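Ribosome maturation protein SDO1 homolog (Methanothermobacter thermautotrophicus, PDB 2WBM) probably takes part in ribosome maturation, as an archaeal member of the SBDS family that is associated with ribosome and RNA binding. Local coordinates at residues A49-E54 / I100-T105; A27-L32 / E40-P45. All coordinates share one frame; numbering follows the deposited sequence.

Contact 1 of 2, residues A49-E54 / I100-T105; sequences AEFRRE and ILRRGT
Phe-51 and Arg-52, near the C-terminal end of helix 45-52, meet Leu-101 and Arg-102 near the end of helix 93-103, a helix-helix contact within the SBDS N-terminal domain. The direct polar link belongs to Arg-52. Its chain, extended from CG to NE, brings Arg-52 NE to 2.9 Å from Leu-101 O, a carbonyl near the helix end. The bond is bent: the N-H...O angle is 141°, and the oxygen lies 26° out of the guanidinium plane. Arg-52 NH2 also donates to a water at 2.8 Å, which sits close to the backbone oxygens of Ile-100 and Thr-105. A leucine in place of Arg-52 would probably leave Leu-101 O without this donor and the water less firmly fixed.

Apolar packing centres on Phe-51, whose CD2 touches Leu-101 CD1 at 3.6 Å; Val-63 of helix 60-63 borders both side chains. CE2 of Phe-51 also lies over one face of the Arg-102 guanidinium, offset toward its rim, with the two planes 23° apart.

Water bridges complete the junction. Two waters each donate to Phe-51 O, one accepting from Arg-102 NE and the other from Arg-102 NH2; the oxygen of the latter water lies 3.4 Å above the centre of the Phe-51 ring.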
loop_
_atom_site.group_PDB
_atom_site.type_symbol
_atom_site.label_atom_id
_atom_site.label_comp_id
_atom_site.label_asym_id
_atom_site.label_seq_id
_atom_site.Cartn_x
_atom_site.Cartn_y
_atom_site.Cartn_z
ATOM N N ALA A 49 8.460 -7.924 2.686
ATOM C CA ALA A 49 7.030 -8.209 2.791
ATOM C C ALA A 49 6.446 -8.623 1.439
ATOM O O ALA A 49 5.627 -9.548 1.364
ATOM C CB ALA A 49 6.270 -7.010 3.371
ATOM N N GLU A 50 6.867 -7.935 0.376
ATOM C CA GLU A 50 6.410 -8.240 -0.985
ATOM C C GLU A 50 6.881 -9.620 -1.433
ATOM O O GLU A 50 6.117 -10.365 -2.063
ATOM C CB GLU A 50 6.895 -7.188 -1.997
ATOM C CG GLU A 50 6.154 -5.855 -1.974
ATOM C CD GLU A 50 4.660 -5.975 -2.260
ATOM O OE1 GLU A 50 4.240 -6.859 -3.049
ATOM O OE2 GLU A 50 3.897 -5.155 -1.704
ATOM N N PHE A 51 8.139 -9.936 -1.116
ATOM C CA PHE A 51 8.755 -11.222 -1.461
ATOM C C PHE A 51 7.979 -12.392 -0.866
ATOM O O PHE A 51 7.837 -13.434 -1.512
ATOM C CB PHE A 51 10.206 -11.270 -0.988
ATOM C CG PHE A 51 10.980 -12.462 -1.497
ATOM C CD1 PHE A 51 11.610 -12.417 -2.738
ATOM C CD2 PHE A 51 11.073 -13.627 -0.736
ATOM C CE1 PHE A 51 12.334 -13.517 -3.215
ATOM C CE2 PHE A 51 11.799 -14.731 -1.201
ATOM C CZ PHE A 51 12.431 -14.671 -2.440
ATOM N N ARG A 52 7.472 -12.202 0.355
ATOM C CA ARG A 52 6.662 -13.207 1.038
ATOM C C ARG A 52 5.299 -13.477 0.396
ATOM O O ARG A 52 4.702 -14.525 0.637
ATOM C CB ARG A 52 6.461 -12.818 2.497
ATOM C CG ARG A 52 7.680 -12.951 3.346
ATOM C CD ARG A 52 7.300 -12.571 4.756
ATOM N NE ARG A 52 8.200 -13.170 5.717
ATOM C CZ ARG A 52 7.950 -13.284 7.011
ATOM N NH1 ARG A 52 6.812 -12.833 7.526
ATOM N NH2 ARG A 52 8.847 -13.856 7.789
ATOM N N ARG A 53 4.796 -12.538 -0.405
ATOM C CA ARG A 53 3.498 -12.719 -1.063
ATOM C C ARG A 53 3.565 -13.740 -2.195
ATOM O O ARG A 53 4.624 -13.988 -2.776
ATOM C CB ARG A 53 2.940 -11.391 -1.593
ATOM C CG ARG A 53 2.899 -10.285 -0.564
ATOM C CD ARG A 53 2.340 -9.009 -1.152
ATOM N NE ARG A 53 0.906 -8.889 -0.918
ATOM C CZ ARG A 53 0.186 -7.800 -1.178
ATOM N NH1 ARG A 53 0.761 -6.713 -1.685
ATOM N NH2 ARG A 53 -1.112 -7.796 -0.924
ATOM N N GLU A 54 2.415 -14.336 -2.484
ATOM C CA GLU A 54 2.248 -15.237 -3.612
ATOM C C GLU A 54 2.551 -14.511 -4.913
ATOM O O GLU A 54 2.108 -13.373 -5.115
ATOM C CB GLU A 54 0.801 -15.744 -3.652
ATOM C CG GLU A 54 0.340 -16.397 -2.363
ATOM C CD GLU A 54 0.661 -17.875 -2.316
ATOM O OE1 GLU A 54 -0.130 -18.669 -2.872
ATOM O OE2 GLU A 54 1.693 -18.244 -1.719
ATOM N N ILE A 100 14.983 -18.294 4.444
ATOM C CA ILE A 100 14.836 -17.497 5.666
ATOM C C ILE A 100 13.606 -16.588 5.542
ATOM O O ILE A 100 12.782 -16.508 6.464
ATOM C CB ILE A 100 16.091 -16.690 6.009
ATOM C CG1 ILE A 100 17.263 -17.634 6.304
ATOM C CG2 ILE A 100 15.819 -15.788 7.220
ATOM C CD1 ILE A 100 18.580 -16.909 6.606
ATOM N N LEU A 101 13.461 -15.927 4.396
ATOM C CA LEU A 101 12.301 -15.046 4.179
ATOM C C LEU A 101 10.954 -15.767 4.216
ATOM O O LEU A 101 9.957 -15.264 4.778
ATOM C CB LEU A 101 12.452 -14.275 2.861
ATOM C CG LEU A 101 13.517 -13.170 2.868
ATOM C CD1 LEU A 101 13.767 -12.681 1.457
ATOM C CD2 LEU A 101 13.093 -12.005 3.783
ATOM N N ARG A 102 10.904 -16.950 3.611
ATOM C CA ARG A 102 9.645 -17.642 3.481
ATOM C C ARG A 102 9.264 -18.463 4.705
ATOM O O ARG A 102 8.087 -18.636 4.965
ATOM C CB ARG A 102 9.631 -18.502 2.215
ATOM C CG ARG A 102 9.538 -17.655 0.955
ATOM C CD ARG A 102 9.936 -18.453 -0.267
ATOM N NE ARG A 102 9.733 -17.698 -1.503
ATOM C CZ ARG A 102 10.438 -17.884 -2.615
ATOM N NH1 ARG A 102 11.403 -18.790 -2.646
ATOM N NH2 ARG A 102 10.182 -17.160 -3.694
ATOM N N ARG A 103 10.255 -18.942 5.456
ATOM C CA ARG A 103 9.999 -19.848 6.582
ATOM C C ARG A 103 10.251 -19.209 7.945
ATOM O O ARG A 103 9.838 -19.763 8.973
ATOM C CB ARG A 103 10.872 -21.109 6.473
ATOM C CG ARG A 103 10.597 -22.009 5.255
ATOM C CD ARG A 103 9.264 -22.685 5.346
ATOM N NE ARG A 103 9.115 -23.731 4.339
ATOM C CZ ARG A 103 8.970 -25.028 4.608
ATOM N NH1 ARG A 103 8.943 -25.461 5.864
ATOM N NH2 ARG A 103 8.833 -25.895 3.613
ATOM N N GLY A 104 10.919 -18.063 7.943
ATOM C CA GLY A 104 11.393 -17.427 9.175
ATOM C C GLY A 104 10.505 -16.317 9.693
ATOM O O GLY A 104 9.332 -16.195 9.296
ATOM N N THR A 105 11.063 -15.535 10.616
ATOM C CA THR A 105 10.333 -14.452 11.286
ATOM C C THR A 105 10.999 -13.129 10.939
ATOM O O THR A 105 12.083 -13.114 10.362
ATOM C CB THR A 105 10.364 -14.624 12.816
ATOM O OG1 THR A 105 11.732 -14.710 13.264
ATOM C CG2 THR A 105 9.591 -15.877 13.235
HETATM O O HOH W 1 8.912 -14.560 -3.705
HETATM O O HOH W 2 7.358 -16.256 -1.354
HETATM O O HOH W 3 11.617 -14.125 7.604
#

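Contact 2 of 2, residues A27-L32 / E40-P45; sequences AVIARL and EVLVDP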
loop_
_atom_site.group_PDB
_atom_site.type_symbol
_atom_site.label_atom_id
_atom_site.label_comp_id
_atom_site.label_asym_id
_atom_site.label_seq_id
_atom_site.Cartn_x
_atom_site.Cartn_y
_atom_site.Cartn_z
ATOM N N ALA A 27 16.717 -1.183 7.531
ATOM C CA ALA A 27 16.790 -2.631 7.353
ATOM C C ALA A 27 16.289 -3.321 8.600
ATOM O O ALA A 27 16.565 -2.872 9.711
ATOM C CB ALA A 27 18.207 -3.108 7.038
ATOM N N VAL A 28 15.569 -4.418 8.395
ATOM C CA VAL A 28 15.078 -5.253 9.487
ATOM C C VAL A 28 15.757 -6.604 9.339
ATOM O O VAL A 28 16.461 -6.855 8.349
ATOM C CB VAL A 28 13.507 -5.348 9.492
ATOM C CG1 VAL A 28 12.891 -3.945 9.580
ATOM C CG2 VAL A 28 12.993 -6.077 8.228
ATOM N N ILE A 29 15.587 -7.459 10.331
ATOM C CA ILE A 29 16.201 -8.762 10.303
ATOM C C ILE A 29 15.164 -9.827 9.983
ATOM O O ILE A 29 14.074 -9.822 10.567
ATOM C CB ILE A 29 16.852 -9.031 11.673
ATOM C CG1 ILE A 29 18.091 -8.134 11.822
ATOM C CG2 ILE A 29 17.200 -10.529 11.829
ATOM C CD1 ILE A 29 18.616 -8.050 13.249
ATOM N N ALA A 30 15.477 -10.703 9.033
ATOM C CA ALA A 30 14.705 -11.933 8.858
ATOM C C ALA A 30 15.524 -13.053 9.483
ATOM O O ALA A 30 16.724 -13.189 9.204
ATOM C CB ALA A 30 14.425 -12.210 7.364
ATOM N N ARG A 31 14.887 -13.827 10.344
ATOM C CA ARG A 31 15.562 -14.820 11.174
ATOM C C ARG A 31 14.932 -16.193 10.966
ATOM O O ARG A 31 13.707 -16.317 10.913
ATOM C CB ARG A 31 15.381 -14.429 12.650
ATOM C CG ARG A 31 15.895 -15.459 13.635
ATOM C CD ARG A 31 15.589 -15.035 15.035
ATOM N NE ARG A 31 16.403 -13.892 15.456
ATOM C CZ ARG A 31 16.166 -13.152 16.541
ATOM N NH1 ARG A 31 15.137 -13.416 17.359
ATOM N NH2 ARG A 31 16.988 -12.151 16.840
ATOM N N LEU A 32 15.767 -17.223 10.865
ATOM C CA LEU A 32 15.291 -18.584 10.872
ATOM C C LEU A 32 16.131 -19.383 11.864
ATOM O O LEU A 32 17.367 -19.311 11.814
ATOM C CB LEU A 32 15.411 -19.181 9.468
ATOM C CG LEU A 32 14.941 -20.640 9.337
ATOM C CD1 LEU A 32 13.481 -20.793 9.709
ATOM C CD2 LEU A 32 15.159 -21.111 7.890
ATOM N N GLU A 40 20.358 -15.257 10.111
ATOM C CA GLU A 40 19.702 -13.964 9.970
ATOM C C GLU A 40 20.238 -13.241 8.756
ATOM O O GLU A 40 21.432 -13.346 8.435
ATOM C CB GLU A 40 19.947 -13.088 11.191
ATOM C CG GLU A 40 19.309 -13.687 12.475
ATOM C CD GLU A 40 19.517 -12.876 13.723
ATOM O OE1 GLU A 40 20.195 -11.816 13.690
ATOM O OE2 GLU A 40 18.989 -13.320 14.770
ATOM N N VAL A 41 19.354 -12.485 8.114
ATOM C CA VAL A 41 19.756 -11.592 7.023
ATOM C C VAL A 41 19.175 -10.204 7.235
ATOM O O VAL A 41 18.160 -10.054 7.915
ATOM C CB VAL A 41 19.327 -12.151 5.624
ATOM C CG1 VAL A 41 20.210 -13.347 5.247
ATOM C CG2 VAL A 41 17.807 -12.526 5.587
ATOM N N LEU A 42 19.845 -9.194 6.684
ATOM C CA LEU A 42 19.410 -7.808 6.798
ATOM C C LEU A 42 18.683 -7.467 5.515
ATOM O O LEU A 42 19.249 -7.622 4.422
ATOM C CB LEU A 42 20.613 -6.881 6.975
ATOM C CG LEU A 42 21.247 -6.984 8.366
ATOM C CD1 LEU A 42 22.622 -6.294 8.399
ATOM C CD2 LEU A 42 20.293 -6.338 9.368
ATOM N N VAL A 43 17.433 -7.035 5.648
ATOM C CA VAL A 43 16.550 -6.878 4.490
ATOM C C VAL A 43 15.728 -5.588 4.494
ATOM O O VAL A 43 15.420 -5.014 5.542
ATOM C CB VAL A 43 15.564 -8.105 4.322
ATOM C CG1 VAL A 43 16.326 -9.413 4.069
ATOM C CG2 VAL A 43 14.619 -8.242 5.531
ATOM N N ASP A 44 15.379 -5.132 3.294
ATOM C CA ASP A 44 14.433 -4.049 3.107
ATOM C C ASP A 44 13.063 -4.568 3.571
ATOM O O ASP A 44 12.600 -5.587 3.063
ATOM C CB ASP A 44 14.378 -3.686 1.617
ATOM C CG ASP A 44 13.469 -2.517 1.324
ATOM O OD1 ASP A 44 12.258 -2.601 1.623
ATOM O OD2 ASP A 44 13.953 -1.518 0.740
ATOM N N PRO A 45 12.419 -3.878 4.534
ATOM C CA PRO A 45 11.197 -4.456 5.106
ATOM C C PRO A 45 10.033 -4.467 4.107
ATOM O O PRO A 45 9.231 -5.416 4.105
ATOM C CB PRO A 45 10.889 -3.528 6.291
ATOM C CG PRO A 45 11.524 -2.220 5.931
ATOM C CD PRO A 45 12.803 -2.625 5.214
#
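With CG of Arg-31 turned opposite its own backbone N (chi1 173°) and the chain bent at chi3 (-71°), the guanidinium folds alongside the extended side chain of Glu-40, the two pointing the same way. Arg-31 NE donates to Glu-40 OE2 at 2.7 Å, approaching from above the carboxylate plane (39° out of it), and Arg-31 NH2 adds a weak bond to the same oxygen at 3.1 Å.

This salt bridge lies on a non-hydrogen-bonded pair of the antiparallel hairpin formed by strands 28-34 and 37-43. The hydrogen-bonded pairs are Val-28 with Val-43 and Ala-30 with Val-41, each joined by two backbone bonds of 2.9 to 3.0 Å between N and O.

Ile-29 shares the Arg-31 face, resting CG1 on Leu-42 CD2 (3.8 Å) and CG2 on the Glu-40 carboxylate. On the other face Val-28 CG2 meets Val-43 CG2 and Pro-45 CB, while Ala-30 CB abuts Val-41 CG2; Ile-100 of helix 93-103 packs against Ala-30.

Glu-40 is buried, yet both carboxylate oxygens have partners, OE2 in Arg-31 and OE1 in the amide of Ala-73, an environment likely to favour its charged form.

In the fold
Both contacts belong to the SBDS N-terminal domain, with centres about 10 Å apart and on the same side of the chain's centre. They come in series: contact 2 pairs the hairpin strands 28-34 and 37-43, then helix 45-52 follows directly and meets helix 93-103 in contact 1. Strand 105-107 returns the chain to the sheet beside strand 28-34, which is thereby the middle of three antiparallel strands. The contacts also touch each other: Thr-105 N lies 2.8 Å from Arg-31 O, a probable hydrogen bond, and Leu-101 CD2 packs on Ala-30 CB at 3.8 Å. The helix pair of contact 1 thus packs, through helix 93-103, on the hairpin of contact 2.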